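Local coordinates for restriction endonuclease AspBHI (PDB 4OC8), which probably binds modified DNA and cleaves it as a tetrameric, modification-dependent restriction endonuclease, at residues I180-W184 / L196-W201. Residues are numbered along the deposited sequence.
Sequences IPRAW and LAPVAW
The Trp184 indole is a flat plate laid along Ala197 and Pro198. Residues 180-184 leave a short strand at Ile180, pass through Pro181 at an N-cap position and enter helix 182-189; in residues 196-201, after a turned Leu196, Ala197 and Pro198 are extended, near polyproline II, and Pro198, another N-cap, leads into helix 199-207. The backbones come closest at Trp184 and Leu196 (CA to CA 5.5 Å) and lie farther apart at Ile180 and Pro198 (CA to CA 7.1 Å). With chi1 t and chi2 near 65°, the indole sets one face on this backbone: Ala197 CA sits 3.7 Å from the centroid of its five-membered ring and Pro198 CD 3.8 Å from that of its six-membered ring. Through this one-sided CH-pi stacking the two helix starts pack within the N-terminal, PUA-clan domain of AspBHI, where Trp201 and Ile180 also rest on strand 133-142. Ala197 CB lies 3.5 Å from Trp184 NE1. The edge of Trp184 meets the face of Trp201 in a T-shaped pair, the six-membered ring of Trp184 and the five-membered ring of Trp201 having centroids 5.1 Å apart and planes at 65°. The Pro198 ring fills a hollow lined by Trp184, Pro181 and Ile180, whose CD1 comes 4.0 Å from Pro198 CG. Pro181 CG lies 3.9 Å from Leu196 O. At the exposed end, Leu196 CD2 lies 3.9 Å from Ala183 CB, while Leu196 CB packs 3.9 Å from Trp184 CB.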
ATOM      1  N   ILE A 180      21.669  22.689 -11.144  1.00 32.78           N
ATOM      2  CA  ILE A 180      21.045  23.410 -12.242  1.00 40.47           C
ATOM      3  C   ILE A 180      21.843  24.677 -12.534  1.00 42.00           C
ATOM      4  O   ILE A 180      21.928  25.570 -11.693  1.00 46.14           O
ATOM      5  CB  ILE A 180      19.593  23.781 -11.907  1.00 38.47           C
ATOM      6  CG1 ILE A 180      18.860  22.567 -11.334  1.00 34.35           C
ATOM      7  CG2 ILE A 180      18.887  24.313 -13.135  1.00 36.21           C
ATOM      8  CD1 ILE A 180      18.773  21.408 -12.293  1.00 35.48           C
ATOM      9  N   PRO A 181      22.444  24.748 -13.729  1.00 37.47           N
ATOM     10  CA  PRO A 181      23.288  25.876 -14.125  1.00 35.70           C
ATOM     11  C   PRO A 181      22.503  27.176 -14.086  1.00 38.06           C
ATOM     12  O   PRO A 181      21.451  27.248 -14.719  1.00 44.69           O
ATOM     13  CB  PRO A 181      23.645  25.544 -15.576  1.00 38.45           C
ATOM     14  CG  PRO A 181      23.480  24.075 -15.690  1.00 29.70           C
ATOM     15  CD  PRO A 181      22.331  23.743 -14.799  1.00 43.95           C
ATOM     16  N   ARG A 182      22.992  28.183 -13.367  1.00 37.06           N
ATOM     17  CA  ARG A 182      22.314  29.475 -13.346  1.00 40.43           C
ATOM     18  C   ARG A 182      22.395  30.167 -14.706  1.00 42.92           C
ATOM     19  O   ARG A 182      21.536  30.983 -15.044  1.00 48.00           O
ATOM     20  CB  ARG A 182      22.843  30.385 -12.231  1.00 47.89           C
ATOM     21  CG  ARG A 182      24.268  30.871 -12.411  1.00 51.37           C
ATOM     22  CD  ARG A 182      24.582  31.997 -11.430  1.00 50.15           C
ATOM     23  NE  ARG A 182      24.093  33.291 -11.902  1.00 66.70           N
ATOM     24  CZ  ARG A 182      23.447  34.173 -11.145  1.00 62.10           C
ATOM     25  NH1 ARG A 182      23.201  33.902  -9.870  1.00 56.10           N
ATOM     26  NH2 ARG A 182      23.046  35.327 -11.665  1.00 52.35           N
ATOM     27  N   ALA A 183      23.421  29.830 -15.481  1.00 37.93           N
ATOM     28  CA  ALA A 183      23.528  30.298 -16.859  1.00 35.60           C
ATOM     29  C   ALA A 183      22.291  29.894 -17.662  1.00 43.80           C
ATOM     30  O   ALA A 183      21.715  30.709 -18.386  1.00 45.39           O
ATOM     31  CB  ALA A 183      24.776  29.745 -17.506  1.00 42.62           C
ATOM     32  N   TRP A 184      21.884  28.633 -17.521  1.00 48.03           N
ATOM     33  CA  TRP A 184      20.707  28.114 -18.214  1.00 46.52           C
ATOM     34  C   TRP A 184      19.441  28.789 -17.720  1.00 47.18           C
ATOM     35  O   TRP A 184      18.565  29.154 -18.513  1.00 47.20           O
ATOM     36  CB  TRP A 184      20.584  26.605 -18.010  1.00 41.08           C
ATOM     37  CG  TRP A 184      19.408  25.994 -18.719  1.00 43.72           C
ATOM     38  CD1 TRP A 184      19.209  25.926 -20.068  1.00 48.85           C
ATOM     39  CD2 TRP A 184      18.279  25.346 -18.115  1.00 49.21           C
ATOM     40  NE1 TRP A 184      18.024  25.285 -20.343  1.00 53.33           N
ATOM     41  CE2 TRP A 184      17.435  24.917 -19.159  1.00 52.97           C
ATOM     42  CE3 TRP A 184      17.899  25.091 -16.793  1.00 48.22           C
ATOM     43  CZ2 TRP A 184      16.233  24.247 -18.923  1.00 45.53           C
ATOM     44  CZ3 TRP A 184      16.707  24.426 -16.561  1.00 35.64           C
ATOM     45  CH2 TRP A 184      15.890  24.011 -17.620  1.00 43.69           C
ATOM     46  N   LEU A 196      22.449  24.317 -22.459  1.00 50.96           N
ATOM     47  CA  LEU A 196      22.911  23.966 -21.121  1.00 50.77           C
ATOM     48  C   LEU A 196      21.813  23.274 -20.316  1.00 50.31           C
ATOM     49  O   LEU A 196      21.929  23.119 -19.099  1.00 46.97           O
ATOM     50  CB  LEU A 196      23.413  25.200 -20.367  1.00 55.25           C
ATOM     51  CG  LEU A 196      24.811  25.722 -20.711  1.00 62.29           C
ATOM     52  CD1 LEU A 196      24.786  26.542 -21.993  1.00 58.74           C
ATOM     53  CD2 LEU A 196      25.398  26.533 -19.555  1.00 45.62           C
ATOM     54  N   ALA A 197      20.747  22.865 -21.001  1.00 47.02           N
ATOM     55  CA  ALA A 197      19.641  22.169 -20.354  1.00 47.86           C
ATOM     56  C   ALA A 197      20.100  20.833 -19.786  1.00 51.62           C
ATOM     57  O   ALA A 197      20.797  20.075 -20.464  1.00 60.01           O
ATOM     58  CB  ALA A 197      18.501  21.956 -21.336  1.00 48.24           C
ATOM     59  N   PRO A 198      19.725  20.547 -18.531  1.00 43.40           N
ATOM     60  CA  PRO A 198      20.017  19.250 -17.911  1.00 42.89           C
ATOM     61  C   PRO A 198      19.469  18.105 -18.750  1.00 40.01           C
ATOM     62  O   PRO A 198      18.477  18.285 -19.459  1.00 48.73           O
ATOM     63  CB  PRO A 198      19.281  19.333 -16.574  1.00 30.34           C
ATOM     64  CG  PRO A 198      19.300  20.787 -16.250  1.00 33.42           C
ATOM     65  CD  PRO A 198      19.129  21.491 -17.571  1.00 39.32           C
ATOM     66  N   VAL A 199      20.119  16.950 -18.678  1.00 35.29           N
ATOM     67  CA  VAL A 199      19.760  15.819 -19.524  1.00 38.14           C
ATOM     68  C   VAL A 199      18.323  15.374 -19.267  1.00 45.30           C
ATOM     69  O   VAL A 199      17.581  15.089 -20.207  1.00 44.22           O
ATOM     70  CB  VAL A 199      20.710  14.619 -19.312  1.00 27.43           C
ATOM     71  CG1 VAL A 199      20.408  13.528 -20.313  1.00 20.81           C
ATOM     72  CG2 VAL A 199      22.151  15.056 -19.426  1.00 26.12           C
ATOM     73  N   ALA A 200      17.937  15.319 -17.994  1.00 32.03           N
ATOM     74  CA  ALA A 200      16.588  14.901 -17.621  1.00 35.47           C
ATOM     75  C   ALA A 200      15.523  15.828 -18.224  1.00 40.88           C
ATOM     76  O   ALA A 200      14.445  15.379 -18.644  1.00 35.72           O
ATOM     77  CB  ALA A 200      16.455  14.830 -16.102  1.00 31.25           C
ATOM     78  N   TRP A 201      15.842  17.119 -18.285  1.00 39.65           N
ATOM     79  CA  TRP A 201      14.938  18.089 -18.882  1.00 35.91           C
ATOM     80  C   TRP A 201      14.761  17.862 -20.381  1.00 40.56           C
ATOM     81  O   TRP A 201      13.633  17.813 -20.869  1.00 43.10           O
ATOM     82  CB  TRP A 201      15.393  19.523 -18.613  1.00 32.71           C
ATOM     83  CG  TRP A 201      14.433  20.525 -19.178  1.00 37.66           C
ATOM     84  CD1 TRP A 201      14.522  21.154 -20.385  1.00 34.82           C
ATOM     85  CD2 TRP A 201      13.221  20.992 -18.572  1.00 39.97           C
ATOM     86  NE1 TRP A 201      13.451  21.993 -20.562  1.00 35.04           N
ATOM     87  CE2 TRP A 201      12.636  21.911 -19.464  1.00 42.73           C
ATOM     88  CE3 TRP A 201      12.577  20.726 -17.359  1.00 39.77           C
ATOM     89  CZ2 TRP A 201      11.435  22.565 -19.183  1.00 37.55           C
ATOM     90  CZ3 TRP A 201      11.385  21.381 -17.081  1.00 36.15           C
ATOM     91  CH2 TRP A 201      10.829  22.287 -17.989  1.00 36.36           C
TER